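Local atomic coordinates of protein-glutamine gamma-glutamyltransferase (Pseudomonas aeruginosa PAO1, PDB entry 6G49), a protein that shows transglutaminase activity in vitro, joining protein glutamine and lysine side chains through its periplasmic domain, and is critical for the viability of the bacterium. Residues S167-P170 / R171-W174; T129-T132 / D133-L136; L279-H282 / Q283-H287; V59-G63 / A64-R68. All blocks are in the same frame, centred on the assembly; numbering follows the deposited sequence. Where two conformers were deposited one is given.

Contact 1 (S167-P170 / R171-W174)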
loop_
_atom_site.group_PDB
_atom_site.type_symbol
_atom_site.label_atom_id
_atom_site.label_comp_id
_atom_site.label_asym_id
_atom_site.label_seq_id
_atom_site.Cartn_x
_atom_site.Cartn_y
_atom_site.Cartn_z
ATOM N N SER A 167 3.296 -4.623 19.813
ATOM C CA SER A 167 2.265 -5.525 20.356
ATOM C C SER A 167 0.941 -5.261 19.655
ATOM O O SER A 167 0.515 -4.143 19.595
ATOM C CB SER A 167 2.058 -5.310 21.850
ATOM O OG SER A 167 3.210 -5.747 22.499
ATOM N N ILE A 168 0.368 -6.288 19.063
ATOM C CA ILE A 168 -0.790 -6.119 18.153
ATOM C C ILE A 168 -2.058 -6.407 18.956
ATOM O O ILE A 168 -2.129 -7.359 19.750
ATOM C CB ILE A 168 -0.595 -6.968 16.889
ATOM C CG1 ILE A 168 -1.572 -6.548 15.786
ATOM C CG2 ILE A 168 -0.665 -8.468 17.188
ATOM C CD1 ILE A 168 -1.426 -7.352 14.510
ATOM N N ASP A 169 -3.049 -5.546 18.763
ATOM C CA ASP A 169 -4.355 -5.776 19.257
ATOM C C ASP A 169 -4.866 -7.113 18.709
ATOM O O ASP A 169 -4.739 -7.391 17.523
ATOM C CB ASP A 169 -5.333 -4.698 18.797
ATOM C CG ASP A 169 -6.685 -4.797 19.448
ATOM O OD1 ASP A 169 -7.495 -5.708 19.111
ATOM O OD2 ASP A 169 -6.984 -3.899 20.193
ATOM N N PRO A 170 -5.406 -8.033 19.540
ATOM C CA PRO A 170 -5.908 -9.320 19.013
ATOM C C PRO A 170 -6.952 -9.230 17.911
ATOM O O PRO A 170 -6.919 -10.078 17.033
ATOM C CB PRO A 170 -6.450 -10.030 20.289
ATOM C CG PRO A 170 -6.712 -8.893 21.211
ATOM C CD PRO A 170 -5.581 -7.917 20.992
ATOM N N ARG A 171 -7.798 -8.206 17.926
ATOM C CA ARG A 171 -8.794 -8.010 16.886
ATOM C C ARG A 171 -8.090 -7.673 15.561
ATOM O O ARG A 171 -8.502 -8.172 14.526
ATOM C CB ARG A 171 -9.794 -6.926 17.248
ATOM C CG ARG A 171 -10.715 -7.279 18.406
ATOM C CD ARG A 171 -11.398 -6.012 18.919
ATOM N NE ARG A 171 -10.430 -4.993 19.266
ATOM C CZ ARG A 171 -10.721 -3.793 19.774
ATOM N NH1 ARG A 171 -11.981 -3.429 19.929
ATOM N NH2 ARG A 171 -9.747 -2.965 20.119
ATOM N N THR A 172 -7.080 -6.808 15.631
ATOM C CA THR A 172 -6.311 -6.422 14.432
ATOM C C THR A 172 -5.574 -7.628 13.839
ATOM O O THR A 172 -5.542 -7.875 12.637
ATOM C CB THR A 172 -5.329 -5.299 14.757
ATOM O OG1 THR A 172 -6.137 -4.261 15.304
ATOM C CG2 THR A 172 -4.673 -4.797 13.494
ATOM N N ARG A 173 -4.968 -8.414 14.721
ATOM C CA ARG A 173 -4.310 -9.647 14.326
ATOM C C ARG A 173 -5.295 -10.582 13.602
ATOM O O ARG A 173 -4.980 -11.098 12.525
ATOM C CB ARG A 173 -3.634 -10.307 15.524
ATOM C CG ARG A 173 -2.691 -11.435 15.181
ATOM C CD ARG A 173 -2.016 -11.942 16.478
ATOM N NE ARG A 173 -0.918 -12.813 16.268
ATOM C CZ ARG A 173 -0.016 -13.017 17.229
ATOM N NH1 ARG A 173 -0.133 -12.361 18.375
ATOM N NH2 ARG A 173 0.979 -13.826 17.008
ATOM N N TRP A 174 -6.464 -10.839 14.212
ATOM C CA TRP A 174 -7.440 -11.720 13.671
ATOM C C TRP A 174 -7.918 -11.229 12.305
ATOM O O TRP A 174 -8.061 -12.006 11.331
ATOM C CB TRP A 174 -8.624 -11.895 14.629
ATOM C CG TRP A 174 -9.469 -13.090 14.367
ATOM C CD1 TRP A 174 -10.655 -13.221 13.715
ATOM C CD2 TRP A 174 -9.101 -14.416 14.781
ATOM N NE1 TRP A 174 -11.031 -14.549 13.696
ATOM C CE2 TRP A 174 -10.085 -15.295 14.298
ATOM C CE3 TRP A 174 -8.025 -14.904 15.521
ATOM C CZ2 TRP A 174 -10.066 -16.666 14.621
ATOM C CZ3 TRP A 174 -7.998 -16.251 15.819
ATOM C CH2 TRP A 174 -9.003 -17.099 15.355
#
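Asp169 OD1 accepts two hydrogen bonds from one residue, Arg171. The backbone N of Arg171 reaches the anti lone pair of OD1 at 2.8 Å, while Arg171 NE comes to OD1 at 3.0 Å. The other oxygen, Asp169 OD2, takes Arg171 NH2 at 2.9 Å, which completes a side-on salt bridge; NE and NH2 both come from the syn side, tilted out of the carboxylate plane. The arginine chain bends at chi3 (-55°), which turns NE and NH2 toward the Asp169 carboxylate. Asp169 is the N-cap of helix 170-175: its carboxylate occupies a backbone N-H at the start of the helix, where a negative charge suits the helix dipole. Proline at the next position fits equally well, since the first turn asks no N-H of it, and Pro170 O accepts from Trp174 N at 3.0 Å. Asp169 O receives Arg173 N in a nearly straight bond of 3.0 Å. Outside the cap, the branched Ile168 lies against the helix backbone, CD1 touching Arg173 CA at 3.7 Å and CG2 against Arg173 CD, the two side chains crossing at about a right angle. Trp293 of strand 286-294 packs on both, and Trp92 forms a cation-pi contact with Arg171.

Contact 2 (T129-T132 / D133-L136)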
loop_
_atom_site.group_PDB
_atom_site.type_symbol
_atom_site.label_atom_id
_atom_site.label_comp_id
_atom_site.label_asym_id
_atom_site.label_seq_id
_atom_site.Cartn_x
_atom_site.Cartn_y
_atom_site.Cartn_z
ATOM N N THR A 129 -0.632 15.543 11.178
ATOM C CA THR A 129 -0.952 16.738 10.400
ATOM C C THR A 129 -1.418 17.814 11.372
ATOM O O THR A 129 -1.684 17.544 12.546
ATOM C CB THR A 129 -2.040 16.540 9.329
ATOM O OG1 THR A 129 -3.328 16.568 9.941
ATOM C CG2 THR A 129 -1.839 15.244 8.560
ATOM N N ASP A 130 -1.558 19.012 10.824
ATOM C CA ASP A 130 -2.136 20.133 11.558
ATOM C C ASP A 130 -3.658 20.241 11.391
ATOM O O ASP A 130 -4.259 21.284 11.727
ATOM C CB ASP A 130 -1.474 21.430 11.083
ATOM C CG ASP A 130 -1.814 21.836 9.651
ATOM O OD1 ASP A 130 -2.197 20.983 8.793
ATOM O OD2 ASP A 130 -1.697 23.039 9.342
ATOM N N GLN A 131 -4.308 19.241 10.802
ATOM C CA GLN A 131 -5.725 19.261 10.536
ATOM C C GLN A 131 -6.448 18.690 11.755
ATOM O O GLN A 131 -6.284 17.503 12.062
ATOM C CB GLN A 131 -6.055 18.490 9.263
ATOM C CG GLN A 131 -5.391 19.044 8.018
ATOM C CD GLN A 131 -5.746 20.481 7.743
ATOM O OE1 GLN A 131 -4.895 21.387 7.904
ATOM N NE2 GLN A 131 -6.982 20.695 7.330
ATOM N N THR A 132 -7.292 19.517 12.425
ATOM C CA THR A 132 -7.921 19.092 13.698
ATOM C C THR A 132 -9.133 18.187 13.422
ATOM O O THR A 132 -9.604 17.493 14.331
ATOM C CB THR A 132 -8.243 20.309 14.586
ATOM O OG1 THR A 132 -9.248 21.048 13.914
ATOM C CG2 THR A 132 -7.053 21.208 14.800
ATOM N N ASP A 133 -9.540 18.056 12.161
ATOM C CA ASP A 133 -10.674 17.228 11.791
ATOM C C ASP A 133 -10.180 15.889 11.214
ATOM O O ASP A 133 -10.964 15.146 10.646
ATOM C CB ASP A 133 -11.575 17.928 10.779
ATOM C CG ASP A 133 -10.883 18.306 9.496
ATOM O OD1 ASP A 133 -9.667 18.037 9.389
ATOM O OD2 ASP A 133 -11.559 18.804 8.598
ATOM N N THR A 134 -8.885 15.621 11.356
ATOM C CA THR A 134 -8.246 14.408 10.737
ATOM C C THR A 134 -7.506 13.650 11.822
ATOM O O THR A 134 -6.775 14.221 12.583
ATOM C CB THR A 134 -7.320 14.808 9.582
ATOM O OG1 THR A 134 -8.045 15.516 8.593
ATOM C CG2 THR A 134 -6.665 13.614 8.895
ATOM N N ARG A 135 -7.647 12.322 11.868
ATOM C CA ARG A 135 -7.050 11.521 12.867
ATOM C C ARG A 135 -6.239 10.378 12.251
ATOM O O ARG A 135 -6.708 9.812 11.249
ATOM C CB ARG A 135 -8.169 10.865 13.673
ATOM C CG ARG A 135 -7.689 10.103 14.891
ATOM C CD ARG A 135 -8.844 9.491 15.695
ATOM N NE ARG A 135 -9.649 10.459 16.442
ATOM C CZ ARG A 135 -9.448 10.809 17.717
ATOM N NH1 ARG A 135 -8.328 10.475 18.340
ATOM N NH2 ARG A 135 -10.375 11.498 18.359
ATOM N N LEU A 136 -5.107 10.043 12.872
ATOM C CA LEU A 136 -4.363 8.852 12.521
ATOM C C LEU A 136 -5.120 7.659 13.099
ATOM O O LEU A 136 -5.313 7.559 14.328
ATOM C CB LEU A 136 -2.952 8.931 13.071
ATOM C CG LEU A 136 -2.044 7.771 12.710
ATOM C CD1 LEU A 136 -1.665 7.832 11.255
ATOM C CD2 LEU A 136 -0.812 7.737 13.609
HETATM O O HOH W 1 -4.075 14.526 11.497
#
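Gln131 and Thr134 meet at the ends of a type I beta turn, part of the link from strand 127-129 to strand 134-136. Thr134 N donates to Gln131 O at 3.3 Å, a rather long bond. Alongside it the two side chains touch, Thr134 OG1 lying 3.6 Å from Gln131 CB. Asp133 OD1 approaches the same methylene, Gln131 CB, at 3.6 Å, because Asp133 CG sits between its backbone N and carbonyl carbon (chi1 59°) and the carboxylate folds back over the turn. Aspartate suits this place: it is short enough to curl inward, and its OD1 accepts at 3.1 Å from Thr134 OG1, which comes from above the carboxylate plane, and so limits the hydroxyl's rotation. In the next shell, Thr129 forms an ST turn, its OG1 accepting from Gln131 N at 3.0 Å; this turn directly precedes the beta turn and shares Gln131 with it. Leu121 of strand 120-124 packs on both Gln131 and Thr134, while the backbone of Asp133 pairs with that of Arg145. Across the mouth of the loop the two arms are bridged by one water molecule, 2.7 Å from Thr129 OG1 and donating to Thr134 O at 2.9 Å.

Contact 3 (L279-H282 / Q283-H287)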
loop_
_atom_site.group_PDB
_atom_site.type_symbol
_atom_site.label_atom_id
_atom_site.label_comp_id
_atom_site.label_asym_id
_atom_site.label_seq_id
_atom_site.Cartn_x
_atom_site.Cartn_y
_atom_site.Cartn_z
ATOM N N LEU A 279 6.618 18.753 -5.948
ATOM C CA LEU A 279 6.304 17.498 -6.604
ATOM C C LEU A 279 4.807 17.461 -6.941
ATOM O O LEU A 279 3.963 17.816 -6.113
ATOM C CB LEU A 279 6.588 16.319 -5.664
ATOM C CG LEU A 279 8.028 15.839 -5.497
ATOM C CD1 LEU A 279 8.005 14.541 -4.700
ATOM C CD2 LEU A 279 8.754 15.606 -6.800
ATOM N N LEU A 280 4.505 17.058 -8.169
ATOM C CA LEU A 280 3.155 16.698 -8.567
ATOM C C LEU A 280 3.018 15.168 -8.410
ATOM O O LEU A 280 3.906 14.417 -8.800
ATOM C CB LEU A 280 2.894 17.085 -10.013
ATOM C CG LEU A 280 2.978 18.595 -10.246
ATOM C CD1 LEU A 280 4.326 18.918 -10.824
ATOM C CD2 LEU A 280 1.864 19.076 -11.129
ATOM N N VAL A 281 1.833 14.780 -7.995
ATOM C CA VAL A 281 1.463 13.355 -7.951
ATOM C C VAL A 281 0.155 13.237 -8.723
ATOM O O VAL A 281 -0.877 13.803 -8.289
ATOM C CB VAL A 281 1.381 12.852 -6.502
ATOM C CG1 VAL A 281 1.042 11.362 -6.529
ATOM C CG2 VAL A 281 2.682 13.062 -5.771
ATOM N N HIS A 282 0.220 12.548 -9.849
ATOM C CA HIS A 282 -0.987 12.341 -10.684
ATOM C C HIS A 282 -1.623 10.991 -10.376
ATOM O O HIS A 282 -1.014 10.121 -9.758
ATOM C CB HIS A 282 -0.594 12.445 -12.154
ATOM C CG HIS A 282 -0.101 13.796 -12.547
ATOM N ND1 HIS A 282 1.252 14.124 -12.460
ATOM C CD2 HIS A 282 -0.758 14.853 -13.086
ATOM C CE1 HIS A 282 1.396 15.360 -12.946
ATOM N NE2 HIS A 282 0.199 15.846 -13.330
ATOM N N GLN A 283 -2.817 10.789 -10.946
ATOM C CA GLN A 283 -3.539 9.536 -10.709
ATOM C C GLN A 283 -2.721 8.373 -11.242
ATOM O O GLN A 283 -2.819 7.230 -10.679
ATOM C CB GLN A 283 -4.961 9.577 -11.291
ATOM C CG GLN A 283 -5.892 10.551 -10.625
ATOM C CD GLN A 283 -6.056 10.398 -9.133
ATOM O OE1 GLN A 283 -5.733 9.320 -8.595
ATOM N NE2 GLN A 283 -6.641 11.410 -8.500
ATOM N N PHE A 284 -1.894 8.532 -12.288
ATOM C CA PHE A 284 -1.113 7.438 -12.810
ATOM C C PHE A 284 -0.071 6.924 -11.817
ATOM O O PHE A 284 0.511 5.830 -12.072
ATOM C CB PHE A 284 -0.494 7.750 -14.185
ATOM C CG PHE A 284 0.415 8.959 -14.279
ATOM C CD1 PHE A 284 1.612 9.059 -13.607
ATOM C CD2 PHE A 284 0.021 10.056 -15.042
ATOM C CE1 PHE A 284 2.419 10.177 -13.732
ATOM C CE2 PHE A 284 0.833 11.187 -15.153
ATOM C CZ PHE A 284 2.017 11.245 -14.486
ATOM N N ASP A 285 0.216 7.694 -10.773
ATOM C CA ASP A 285 1.131 7.278 -9.715
ATOM C C ASP A 285 0.416 6.415 -8.660
ATOM O O ASP A 285 1.072 6.019 -7.657
ATOM C CB ASP A 285 1.757 8.479 -9.048
ATOM C CG ASP A 285 2.698 9.263 -9.958
ATOM O OD1 ASP A 285 3.411 8.607 -10.722
ATOM O OD2 ASP A 285 2.599 10.508 -9.977
ATOM N N ALA A 286 -0.863 6.108 -8.831
ATOM C CA ALA A 286 -1.624 5.269 -7.862
ATOM C C ALA A 286 -0.919 3.920 -7.748
ATOM O O ALA A 286 -0.415 3.341 -8.735
ATOM C CB ALA A 286 -3.048 5.108 -8.251
ATOM N N HIS A 287 -0.822 3.433 -6.510
ATOM C CA HIS A 287 -0.014 2.253 -6.232
ATOM C C HIS A 287 -0.603 1.508 -5.035
ATOM O O HIS A 287 -1.287 2.071 -4.227
ATOM C CB HIS A 287 1.425 2.689 -5.988
ATOM C CG HIS A 287 2.439 1.615 -6.087
ATOM N ND1 HIS A 287 2.527 0.862 -7.228
ATOM C CD2 HIS A 287 3.377 1.185 -5.221
ATOM C CE1 HIS A 287 3.532 -0.011 -7.059
ATOM N NE2 HIS A 287 4.064 0.143 -5.821
#
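Gln283 begins the 3-10 segment after strand 278-282, whose last residue, Asp285, bonds back to His282; the OE1 of Gln283 is hydrogen-bonded to Tyr267 OH. Phe284 follows with chi1 at 58°, its CG between the backbone N and carbonyl carbon, and this brings the ring back beside His282. The phenyl offers a flat face on which the His282 methylene can rest, CB lying 3.7 Å from the Phe284 ring centroid in a CH-pi contact. The imidazole and phenyl planes are 19° apart but slid past each other, with little overlap. Asp285 closes the turn twice: its N donates to His282 O at 2.9 Å, and its OD2 is met on the anti side, somewhat out of the carboxylate plane, by His282 N at 3.1 Å. A short acidic side chain can reach back in this way, and Val281 CG1 packs 3.9 Å from Asp285 OD2. Strand 286-294 begins at Ala286, and the next residue, His287, is by similarity an active-site residue, its NE2 hydrogen-bonded to Asp303. His282 ND1 bonds to Glu271, whose carboxylate also lies close to that of Asp285; this gathering of acids would probably favour a protonated His282 or raise the pKa of one carboxylate.

Contact 4 (V59-G63 / A64-R68). With PO4 (phosphate ion), chain H.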
loop_
_atom_site.group_PDB
_atom_site.type_symbol
_atom_site.label_atom_id
_atom_site.label_comp_id
_atom_site.label_asym_id
_atom_site.label_seq_id
_atom_site.Cartn_x
_atom_site.Cartn_y
_atom_site.Cartn_z
ATOM N N VAL A 59 3.157 18.520 -3.494
ATOM C CA VAL A 59 3.885 18.447 -2.230
ATOM C C VAL A 59 5.121 19.331 -2.314
ATOM O O VAL A 59 5.882 19.244 -3.260
ATOM C CB VAL A 59 4.316 17.010 -1.865
ATOM C CG1 VAL A 59 4.985 16.961 -0.497
ATOM C CG2 VAL A 59 3.184 16.058 -1.873
ATOM N N ARG A 60 5.377 20.047 -1.231
ATOM C CA ARG A 60 6.577 20.860 -1.083
ATOM C C ARG A 60 7.260 20.457 0.242
ATOM O O ARG A 60 6.651 20.553 1.284
ATOM C CB ARG A 60 6.227 22.346 -1.083
ATOM C CG ARG A 60 7.344 23.265 -1.530
ATOM C CD ARG A 60 6.825 24.673 -1.801
ATOM N NE ARG A 60 6.667 25.000 -3.213
ATOM C CZ ARG A 60 5.603 25.610 -3.722
ATOM N NH1 ARG A 60 4.587 25.930 -2.947
ATOM N NH2 ARG A 60 5.540 25.895 -5.006
ATOM N N PHE A 61 8.514 20.007 0.183
ATOM C CA PHE A 61 9.239 19.597 1.358
ATOM C C PHE A 61 9.974 20.798 1.984
ATOM O O PHE A 61 10.409 21.691 1.221
ATOM C CB PHE A 61 10.255 18.519 0.972
ATOM C CG PHE A 61 9.622 17.142 0.859
ATOM C CD1 PHE A 61 9.081 16.687 -0.323
ATOM C CD2 PHE A 61 9.558 16.349 1.989
ATOM C CE1 PHE A 61 8.499 15.418 -0.374
ATOM C CE2 PHE A 61 9.008 15.072 1.935
ATOM C CZ PHE A 61 8.490 14.630 0.743
ATOM N N GLU A 62 10.116 20.806 3.317
ATOM C CA GLU A 62 10.936 21.855 3.987
ATOM C C GLU A 62 12.400 21.761 3.540
ATOM O O GLU A 62 13.031 22.800 3.261
ATOM C CB GLU A 62 10.761 21.754 5.487
ATOM C CG GLU A 62 9.416 22.262 5.949
ATOM C CD GLU A 62 9.328 22.611 7.425
ATOM O OE1 GLU A 62 10.364 22.518 8.098
ATOM O OE2 GLU A 62 8.205 22.946 7.888
ATOM N N GLY A 63 12.950 20.555 3.493
ATOM C CA GLY A 63 14.342 20.335 3.043
ATOM C C GLY A 63 14.429 19.702 1.669
ATOM O O GLY A 63 13.583 19.974 0.803
ATOM N N ALA A 64 15.418 18.810 1.503
ATOM C CA ALA A 64 15.695 18.155 0.242
ATOM C C ALA A 64 14.584 17.124 -0.013
ATOM O O ALA A 64 13.980 16.588 0.938
ATOM C CB ALA A 64 17.055 17.496 0.272
ATOM N N LEU A 65 14.293 16.914 -1.292
ATOM C CA LEU A 65 13.331 15.926 -1.684
ATOM C C LEU A 65 13.887 14.566 -1.268
ATOM O O LEU A 65 15.029 14.261 -1.612
ATOM C CB LEU A 65 13.192 16.021 -3.203
ATOM C CG LEU A 65 12.091 15.167 -3.815
ATOM C CD1 LEU A 65 10.732 15.643 -3.326
ATOM C CD2 LEU A 65 12.162 15.210 -5.330
ATOM N N PRO A 66 13.147 13.677 -0.562
ATOM C CA PRO A 66 13.658 12.329 -0.341
ATOM C C PRO A 66 13.851 11.600 -1.664
ATOM O O PRO A 66 13.267 11.962 -2.692
ATOM C CB PRO A 66 12.557 11.631 0.450
ATOM C CG PRO A 66 11.810 12.763 1.102
ATOM C CD PRO A 66 11.856 13.896 0.104
ATOM N N PRO A 67 14.693 10.552 -1.693
ATOM C CA PRO A 67 14.810 9.702 -2.874
ATOM C C PRO A 67 13.445 9.095 -3.280
ATOM O O PRO A 67 12.631 8.791 -2.403
ATOM C CB PRO A 67 15.719 8.558 -2.408
ATOM C CG PRO A 67 16.392 9.041 -1.149
ATOM C CD PRO A 67 15.476 10.082 -0.542
ATOM N N ARG A 68 13.269 8.841 -4.564
ATOM C CA ARG A 68 11.980 8.416 -5.083
ATOM C C ARG A 68 11.500 7.141 -4.417
ATOM O O ARG A 68 10.301 6.949 -4.223
ATOM C CB ARG A 68 12.056 8.006 -6.548
ATOM C CG ARG A 68 12.067 9.177 -7.484
ATOM C CD ARG A 68 11.955 8.597 -8.869
ATOM N NE ARG A 68 11.567 9.668 -9.749
ATOM C CZ ARG A 68 10.335 10.159 -9.810
ATOM N NH1 ARG A 68 9.336 9.533 -9.205
ATOM N NH2 ARG A 68 10.122 11.291 -10.464
HETATM P P PO4 H . 3.182 27.464 -7.602
HETATM O O1 PO4 H . 3.821 27.116 -6.217
HETATM O O2 PO4 H . 3.966 26.992 -8.814
HETATM O O3 PO4 H . 1.731 27.016 -7.755
HETATM O O4 PO4 H . 3.083 28.958 -7.904
#
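Between strand 55-61 and the irregular segment 64-68 the chain turns back through Glu62 and Gly63, bringing Phe61 CA to 6.3 Å from Leu65 CA. No hydrogen bond crosses between the two segments; the contact between them is made by apolar side chains. Gly63 adopts phi -107° and psi -143°, backbone angles that glycine accepts readily, and the next residue, Ala64, has a small side chain that suits an exposed bend.

Phe61 carries the contact. Its CG lies anti to the carbonyl carbon, and the ring projects toward the returning segment. Pro66 CD stands almost over the ring centre, 3.5 Å from the centroid of Phe61 and 12° off the normal, in a CH-pi contact. Proline suits this place: its CD hydrogens, next to the electron-withdrawing nitrogen, are good partners for an aromatic face, and its rigid ring presents them with little entropic cost. Leu65 reaches the same ring from another direction, its side chain crossing that of Phe61 at about a right angle, with CD1 3.6 Å from Phe61 CD1. Tyr109 and Trp73 also pack on Phe61, joining the bend to strands 107-113 and 72-81.

Arg60 points away from this apolar group. The edge of its guanidinium faces a phosphate ion, probably from the crystallisation liquor; Arg60 NH2 lies 2.4 Å from phosphate O1, so short that the exact geometry is doubtful. NE and NH2 also bond to the carbonyl oxygens of Asn277 and Gly276. Between the two segments the attraction is mainly dispersion and CH-pi, while the cationic end of Arg60, oriented by two carbonyls, may attract an anion.

In the fold
From the N terminus, contact 4 comes first, turning the chain at the end of strand 55-61 on its way to strand 72-81. Contact 2 follows in the link between strands 127-129 and 134-136, and so passes from the six-stranded sheet to the ten-stranded one. Contact 1 starts helix 170-175, and contact 3 leads from strand 278-282 into strand 286-294, again crossing between the two sheets. All four are in series, with none nested or crossed. Contacts 3 and 4 meet directly, because strands 278-282 and 55-61 are neighbours, with a probable backbone hydrogen bond between Leu279 O and Val59 N. Contact 1 lies apart, its centre about 32 Å from that of contact 3.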